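Local coordinates for protein glycerol dehydrogenase (Schizosaccharomyces pombe, PDB 1TA9) that catalyses the NAD(+)-dependent oxidation of glycerol to dihydroxyacetone, probably with zinc as cofactor, in the assimilation of glycerol, at residues 70-75 / 298-303; 180-185 / 304-309. All coordinates share one frame; numbering follows the deposited sequence.

Contact 1. Residues 70-75 / 298-303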
ATOM      1  N   GLN B  70      23.471 -22.321  28.736  1.00 11.82           N
ATOM      2  CA  GLN B  70      22.409 -22.385  29.730  1.00 12.09           C
ATOM      3  C   GLN B  70      21.945 -20.996  30.154  1.00 12.19           C
ATOM      4  O   GLN B  70      20.763 -20.784  30.442  1.00 11.99           O
ATOM      5  CB  GLN B  70      22.880 -23.156  30.955  1.00 12.26           C
ATOM      6  CG  GLN B  70      23.191 -24.609  30.666  1.00 12.47           C
ATOM      7  CD  GLN B  70      23.645 -25.348  31.899  1.00 13.05           C
ATOM      8  OE1 GLN B  70      24.763 -25.149  32.384  1.00 12.96           O
ATOM      9  NE2 GLN B  70      22.773 -26.202  32.427  1.00 12.89           N
ATOM     10  N   LYS B  71      22.882 -20.053  30.202  1.00 12.44           N
ATOM     11  CA  LYS B  71      22.564 -18.688  30.607  1.00 12.62           C
ATOM     12  C   LYS B  71      23.408 -17.667  29.854  1.00 12.57           C
ATOM     13  O   LYS B  71      24.567 -17.924  29.522  1.00 12.57           O
ATOM     14  CB  LYS B  71      22.823 -18.498  32.107  1.00 13.33           C
ATOM     15  CG  LYS B  71      22.020 -19.392  33.040  1.00 14.28           C
ATOM     16  CD  LYS B  71      20.584 -18.924  33.196  1.00 14.62           C
ATOM     17  CE  LYS B  71      19.899 -19.711  34.309  1.00 15.04           C
ATOM     18  NZ  LYS B  71      18.445 -19.414  34.422  1.00 15.25           N
ATOM     19  N   TYR B  72      22.805 -16.514  29.579  1.00 12.18           N
ATOM     20  CA  TYR B  72      23.486 -15.403  28.928  1.00 11.91           C
ATOM     21  C   TYR B  72      23.130 -14.216  29.806  1.00 11.79           C
ATOM     22  O   TYR B  72      21.956 -13.905  29.983  1.00 11.46           O
ATOM     23  CB  TYR B  72      22.979 -15.186  27.499  1.00 11.56           C
ATOM     24  CG  TYR B  72      23.487 -13.910  26.866  1.00 11.31           C
ATOM     25  CD1 TYR B  72      22.799 -12.702  27.026  1.00 11.22           C
ATOM     26  CD2 TYR B  72      24.665 -13.900  26.121  1.00 11.35           C
ATOM     27  CE1 TYR B  72      23.275 -11.521  26.455  1.00 10.82           C
ATOM     28  CE2 TYR B  72      25.147 -12.729  25.550  1.00 11.03           C
ATOM     29  CZ  TYR B  72      24.449 -11.541  25.719  1.00 11.00           C
ATOM     30  OH  TYR B  72      24.931 -10.381  25.146  1.00 10.49           O
ATOM     31  N   VAL B  73      24.144 -13.576  30.376  1.00 11.90           N
ATOM     32  CA  VAL B  73      23.929 -12.445  31.277  1.00 12.50           C
ATOM     33  C   VAL B  73      24.714 -11.238  30.797  1.00 12.67           C
ATOM     34  O   VAL B  73      25.923 -11.322  30.601  1.00 13.16           O
ATOM     35  CB  VAL B  73      24.378 -12.801  32.707  1.00 12.32           C
ATOM     36  CG1 VAL B  73      24.134 -11.625  33.648  1.00 12.46           C
ATOM     37  CG2 VAL B  73      23.632 -14.041  33.183  1.00 12.35           C
ATOM     38  N   GLN B  74      24.016 -10.119  30.627  1.00 12.90           N
ATOM     39  CA  GLN B  74      24.618  -8.884  30.134  1.00 13.18           C
ATOM     40  C   GLN B  74      24.158  -7.657  30.936  1.00 13.29           C
ATOM     41  O   GLN B  74      22.960  -7.413  31.082  1.00 13.32           O
ATOM     42  CB  GLN B  74      24.230  -8.718  28.663  1.00 13.51           C
ATOM     43  CG  GLN B  74      24.648  -7.420  28.017  1.00 14.09           C
ATOM     44  CD  GLN B  74      23.972  -7.215  26.674  1.00 14.36           C
ATOM     45  OE1 GLN B  74      23.928  -8.126  25.846  1.00 14.29           O
ATOM     46  NE2 GLN B  74      23.447  -6.014  26.448  1.00 14.47           N
ATOM     47  N   GLY B  75      25.109  -6.879  31.446  1.00 13.17           N
ATOM     48  CA  GLY B  75      24.740  -5.696  32.206  1.00 13.10           C
ATOM     49  C   GLY B  75      25.936  -4.836  32.568  1.00 13.19           C
ATOM     50  O   GLY B  75      27.066  -5.316  32.605  1.00 12.91           O
ATOM     51  N   ASN B 298      25.272  -8.679  18.708  1.00  9.90           N
ATOM     52  CA  ASN B 298      26.604  -9.154  18.356  1.00 10.36           C
ATOM     53  C   ASN B 298      26.995 -10.444  19.061  1.00 10.44           C
ATOM     54  O   ASN B 298      27.780 -11.232  18.537  1.00 10.65           O
ATOM     55  CB  ASN B 298      27.656  -8.095  18.709  1.00 10.47           C
ATOM     56  CG  ASN B 298      27.693  -6.948  17.722  1.00 10.84           C
ATOM     57  OD1 ASN B 298      26.846  -6.844  16.837  1.00 11.19           O
ATOM     58  ND2 ASN B 298      28.681  -6.074  17.876  1.00 10.57           N
ATOM     59  N   THR B 299      26.456 -10.650  20.255  1.00 10.64           N
ATOM     60  CA  THR B 299      26.814 -11.816  21.053  1.00 10.86           C
ATOM     61  C   THR B 299      25.768 -12.921  21.101  1.00 10.86           C
ATOM     62  O   THR B 299      25.981 -14.004  20.557  1.00 11.15           O
ATOM     63  CB  THR B 299      27.147 -11.381  22.494  1.00 10.89           C
ATOM     64  OG1 THR B 299      27.882 -10.148  22.456  1.00 11.63           O
ATOM     65  CG2 THR B 299      28.003 -12.434  23.186  1.00 10.96           C
ATOM     66  N   LEU B 300      24.642 -12.655  21.750  1.00 10.60           N
ATOM     67  CA  LEU B 300      23.591 -13.665  21.868  1.00 10.79           C
ATOM     68  C   LEU B 300      22.872 -13.988  20.562  1.00 10.96           C
ATOM     69  O   LEU B 300      22.839 -15.148  20.136  1.00 11.17           O
ATOM     70  CB  LEU B 300      22.556 -13.235  22.914  1.00 10.68           C
ATOM     71  CG  LEU B 300      21.376 -14.182  23.164  1.00 10.86           C
ATOM     72  CD1 LEU B 300      21.869 -15.500  23.751  1.00 10.85           C
ATOM     73  CD2 LEU B 300      20.392 -13.516  24.110  1.00 10.82           C
ATOM     74  N   MET B 301      22.298 -12.975  19.920  1.00 10.87           N
ATOM     75  CA  MET B 301      21.558 -13.202  18.681  1.00 11.30           C
ATOM     76  C   MET B 301      22.417 -13.767  17.556  1.00 11.42           C
ATOM     77  O   MET B 301      22.078 -14.785  16.946  1.00 11.23           O
ATOM     78  CB  MET B 301      20.887 -11.907  18.222  1.00 11.56           C
ATOM     79  CG  MET B 301      19.850 -11.366  19.194  1.00 12.50           C
ATOM     80  SD  MET B 301      19.146  -9.839  18.568  1.00 13.57           S
ATOM     81  CE  MET B 301      19.473  -8.681  19.938  1.00 12.81           C
ATOM     82  N   SER B 302      23.528 -13.110  17.266  1.00 11.45           N
ATOM     83  CA  SER B 302      24.390 -13.597  16.206  1.00 11.88           C
ATOM     84  C   SER B 302      24.898 -15.001  16.545  1.00 12.18           C
ATOM     85  O   SER B 302      24.968 -15.873  15.677  1.00 12.33           O
ATOM     86  CB  SER B 302      25.555 -12.635  15.999  1.00 12.04           C
ATOM     87  OG  SER B 302      26.264 -12.974  14.824  1.00 12.46           O
ATOM     88  N   GLY B 303      25.223 -15.218  17.816  1.00 12.26           N
ATOM     89  CA  GLY B 303      25.713 -16.514  18.253  1.00 12.20           C
ATOM     90  C   GLY B 303      24.715 -17.642  18.066  1.00 12.13           C
ATOM     91  O   GLY B 303      25.013 -18.630  17.400  1.00 12.00           O
TER
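Thr-299 and Leu-300, neighbours on helix 289-307, receive the ring of Tyr-72 from strand 71-75, one at the rim of the ring and the other over its face. Asn-298, just before them, turns its amide the other way, to the carbonyl of Ala-179 in the loop that probably binds NAD(+). Thr-299 crosses the tyrosine at about a right angle: its methyl CG2 lies in the ring plane, 3.7 Å from Tyr-72 CE2, while its CB is 3.6 Å from Tyr-72 OH. Its OG1 is spent on the carbonyl of Val-295, one turn back in the helix, so a threonine can offer carbon to the tyrosine without burying an unpaired hydroxyl. Leu-300 supplies the CH-pi contact, its CB 3.7 Å from the centroid of the Tyr-72 ring and only 10° off the normal. With CG anti to the backbone N (chi1 180°), the leucine spreads its methyls over the root of the tyrosine, CD1 lying 3.9 Å from Tyr-72 CG. The phenol end is met from its own strand, where Tyr-72 OH gives a 2.6 Å hydrogen bond to Gln-74 OE1 in the carbonyl plane. Between the two segments the contact is apolar; a polar link from strand to helix runs from Gln-74 NE2 to the carbonyl of Glu-292, further back on the helix, so the glutamine that gives the buried phenol a polar partner is itself held.

Contact 2. Residues 180-185 / 304-309. With K (potassium ion), chain J.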
ATOM      1  N   SER B 180      33.349  -8.051  19.583  1.00 17.63           N
ATOM      2  CA  SER B 180      33.877  -8.074  18.221  1.00 18.03           C
ATOM      3  C   SER B 180      33.584  -9.288  17.341  1.00 18.10           C
ATOM      4  O   SER B 180      33.939  -9.292  16.164  1.00 18.10           O
ATOM      5  CB  SER B 180      35.390  -7.844  18.262  1.00 18.41           C
ATOM      6  OG  SER B 180      36.031  -8.844  19.031  1.00 19.23           O
ATOM      7  N   SER B 181      32.950 -10.312  17.901  1.00 18.18           N
ATOM      8  CA  SER B 181      32.601 -11.512  17.142  1.00 18.38           C
ATOM      9  C   SER B 181      31.528 -12.255  17.926  1.00 18.47           C
ATOM     10  O   SER B 181      31.244 -11.909  19.072  1.00 18.30           O
ATOM     11  CB  SER B 181      33.822 -12.423  16.961  1.00 18.42           C
ATOM     12  OG  SER B 181      34.021 -13.246  18.103  1.00 18.72           O
ATOM     13  N   ASP B 182      30.929 -13.272  17.315  1.00 18.72           N
ATOM     14  CA  ASP B 182      29.893 -14.047  17.996  1.00 19.16           C
ATOM     15  C   ASP B 182      30.414 -15.410  18.449  1.00 19.29           C
ATOM     16  O   ASP B 182      29.648 -16.363  18.589  1.00 19.51           O
ATOM     17  CB  ASP B 182      28.669 -14.235  17.086  1.00 19.28           C
ATOM     18  CG  ASP B 182      29.033 -14.765  15.709  1.00 19.61           C
ATOM     19  OD1 ASP B 182      30.062 -15.460  15.597  1.00 19.22           O
ATOM     20  OD2 ASP B 182      28.284 -14.500  14.737  1.00 20.07           O
ATOM     21  N   ALA B 183      31.716 -15.496  18.699  1.00 19.35           N
ATOM     22  CA  ALA B 183      32.319 -16.756  19.123  1.00 19.58           C
ATOM     23  C   ALA B 183      31.979 -17.153  20.561  1.00 19.68           C
ATOM     24  O   ALA B 183      31.942 -18.339  20.891  1.00 19.65           O
ATOM     25  CB  ALA B 183      33.833 -16.684  18.959  1.00 19.70           C
ATOM     26  N   ALA B 184      31.722 -16.162  21.406  1.00 19.43           N
ATOM     27  CA  ALA B 184      31.432 -16.402  22.817  1.00 19.36           C
ATOM     28  C   ALA B 184      30.470 -17.547  23.148  1.00 19.33           C
ATOM     29  O   ALA B 184      30.803 -18.446  23.916  1.00 19.14           O
ATOM     30  CB  ALA B 184      30.934 -15.102  23.462  1.00 19.19           C
ATOM     31  N   THR B 185      29.282 -17.526  22.563  1.00 19.63           N
ATOM     32  CA  THR B 185      28.274 -18.541  22.862  1.00 19.99           C
ATOM     33  C   THR B 185      28.401 -19.881  22.155  1.00 20.58           C
ATOM     34  O   THR B 185      27.710 -20.829  22.523  1.00 20.77           O
ATOM     35  CB  THR B 185      26.865 -18.033  22.517  1.00 19.85           C
ATOM     36  OG1 THR B 185      26.727 -17.991  21.090  1.00 19.29           O
ATOM     37  CG2 THR B 185      26.635 -16.639  23.090  1.00 19.53           C
ATOM     38  N   LEU B 304      23.530 -17.506  18.649  1.00 12.25           N
ATOM     39  CA  LEU B 304      22.508 -18.540  18.520  1.00 12.77           C
ATOM     40  C   LEU B 304      21.986 -18.608  17.090  1.00 13.03           C
ATOM     41  O   LEU B 304      21.614 -19.678  16.606  1.00 12.97           O
ATOM     42  CB  LEU B 304      21.336 -18.261  19.461  1.00 12.99           C
ATOM     43  CG  LEU B 304      21.596 -18.328  20.965  1.00 13.48           C
ATOM     44  CD1 LEU B 304      20.319 -17.934  21.707  1.00 13.81           C
ATOM     45  CD2 LEU B 304      22.034 -19.736  21.344  1.00 13.71           C
ATOM     46  N   GLY B 305      21.957 -17.455  16.426  1.00 13.12           N
ATOM     47  CA  GLY B 305      21.475 -17.380  15.057  1.00 13.36           C
ATOM     48  C   GLY B 305      22.338 -18.121  14.056  1.00 13.84           C
ATOM     49  O   GLY B 305      21.822 -18.719  13.113  1.00 13.79           O
ATOM     50  N   PHE B 306      23.652 -18.093  14.247  1.00 14.39           N
ATOM     51  CA  PHE B 306      24.538 -18.785  13.322  1.00 15.09           C
ATOM     52  C   PHE B 306      24.696 -20.270  13.660  1.00 15.11           C
ATOM     53  O   PHE B 306      24.644 -21.116  12.772  1.00 15.24           O
ATOM     54  CB  PHE B 306      25.909 -18.078  13.261  1.00 15.39           C
ATOM     55  CG  PHE B 306      26.985 -18.719  14.098  1.00 16.17           C
ATOM     56  CD1 PHE B 306      27.604 -19.897  13.685  1.00 16.45           C
ATOM     57  CD2 PHE B 306      27.394 -18.131  15.290  1.00 16.48           C
ATOM     58  CE1 PHE B 306      28.617 -20.477  14.448  1.00 16.75           C
ATOM     59  CE2 PHE B 306      28.407 -18.705  16.059  1.00 16.85           C
ATOM     60  CZ  PHE B 306      29.018 -19.882  15.636  1.00 16.68           C
ATOM     61  N   GLU B 307      24.862 -20.596  14.937  1.00 15.49           N
ATOM     62  CA  GLU B 307      25.051 -21.993  15.313  1.00 15.74           C
ATOM     63  C   GLU B 307      23.810 -22.855  15.079  1.00 15.46           C
ATOM     64  O   GLU B 307      23.921 -24.034  14.722  1.00 15.23           O
ATOM     65  CB  GLU B 307      25.503 -22.104  16.775  1.00 17.00           C
ATOM     66  CG  GLU B 307      25.949 -23.512  17.161  1.00 18.82           C
ATOM     67  CD  GLU B 307      26.614 -23.588  18.530  1.00 20.12           C
ATOM     68  OE1 GLU B 307      27.090 -24.684  18.892  1.00 20.99           O
ATOM     69  OE2 GLU B 307      26.662 -22.566  19.247  1.00 21.23           O
ATOM     70  N   ASN B 308      22.631 -22.274  15.275  1.00 14.70           N
ATOM     71  CA  ASN B 308      21.396 -23.012  15.068  1.00 14.45           C
ATOM     72  C   ASN B 308      20.959 -22.959  13.622  1.00 14.43           C
ATOM     73  O   ASN B 308      20.051 -23.680  13.201  1.00 14.39           O
ATOM     74  CB  ASN B 308      20.321 -22.487  16.004  1.00 14.13           C
ATOM     75  CG  ASN B 308      20.551 -22.947  17.423  1.00 13.93           C
ATOM     76  OD1 ASN B 308      20.464 -24.143  17.713  1.00 13.37           O
ATOM     77  ND2 ASN B 308      20.878 -22.014  18.309  1.00 13.31           N
ATOM     78  N   GLY B 309      21.628 -22.093  12.869  1.00 14.46           N
ATOM     79  CA  GLY B 309      21.380 -21.977  11.448  1.00 14.57           C
ATOM     80  C   GLY B 309      22.636 -22.588  10.853  1.00 14.82           C
ATOM     81  O   GLY B 309      22.803 -23.811  10.856  1.00 14.85           O
TER
HETATM   82  K     K J1504      28.262 -14.453  12.071  1.00 17.21           K
HETATM   83  O   HOH W   1      26.281 -20.048  19.455  1.00 27.04           O
HETATM   84  O   HOH W   2      27.260 -16.088  10.346  1.00 15.02           O
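The carboxylate of Asp-182 and the ring of Phe-306 meet by van der Waals contact, their planes 26° apart. Phe-306 CE2 lies 3.7 Å from Asp-182 OD1, and the backbone O of Asp-182 comes to the ring edge. A flat apolar ring, with Glu-307 CB over one face, suits this place because it packs against the carboxylate without competing for the metal. An alanine at Phe-306 would probably open a gap beside OD1 and the backbone O of Asp-182, leaving that side less firmly packed. Metal binding falls to Asp-182 OD2, 2.7 Å from potassium, which water 2, Asp-232, Ser-235 and Thr-236 also bind; OD2 has a probable hydrogen bond with Ser-302 OG as well. A chi1 of 51° turns the carboxylate toward this site. The loop lines what is probably the active-site cleft, as in other iron-containing alcohol dehydrogenases, and an ST turn shapes it, Ser-181 OG accepting from Ala-183 N at 3.3 Å. Polar bridging comes through water 1, which sits 2.7 Å from Thr-185 OG1 and donates to Glu-307 OE2 at 2.6 Å. The long, extended glutamate suits this reach from the helix, and its two oxygens are also held by Ser-187 and Asn-207.

How the contacts relate
Both contacts draw on helix 289-307, contact 1 on residues 298-303 and contact 2 on the residues that follow directly, and their centres lie 9 Å apart. Along the chain the segments alternate: strand 71-75, the loop 180-185, then the two pieces of the helix region. Strand 71-75 is an outermost strand of the chain's six-stranded parallel sheet, which continues antiparallel into the second subunit, whereas the loop follows strand 172-176 of the same sheet. The helix thus meets the probable nucleotide-binding part of the fold at two places. Gly-303 CA packs 3.4 Å from Thr-185 OG1, so the contacts touch directly where the helix passes the loop.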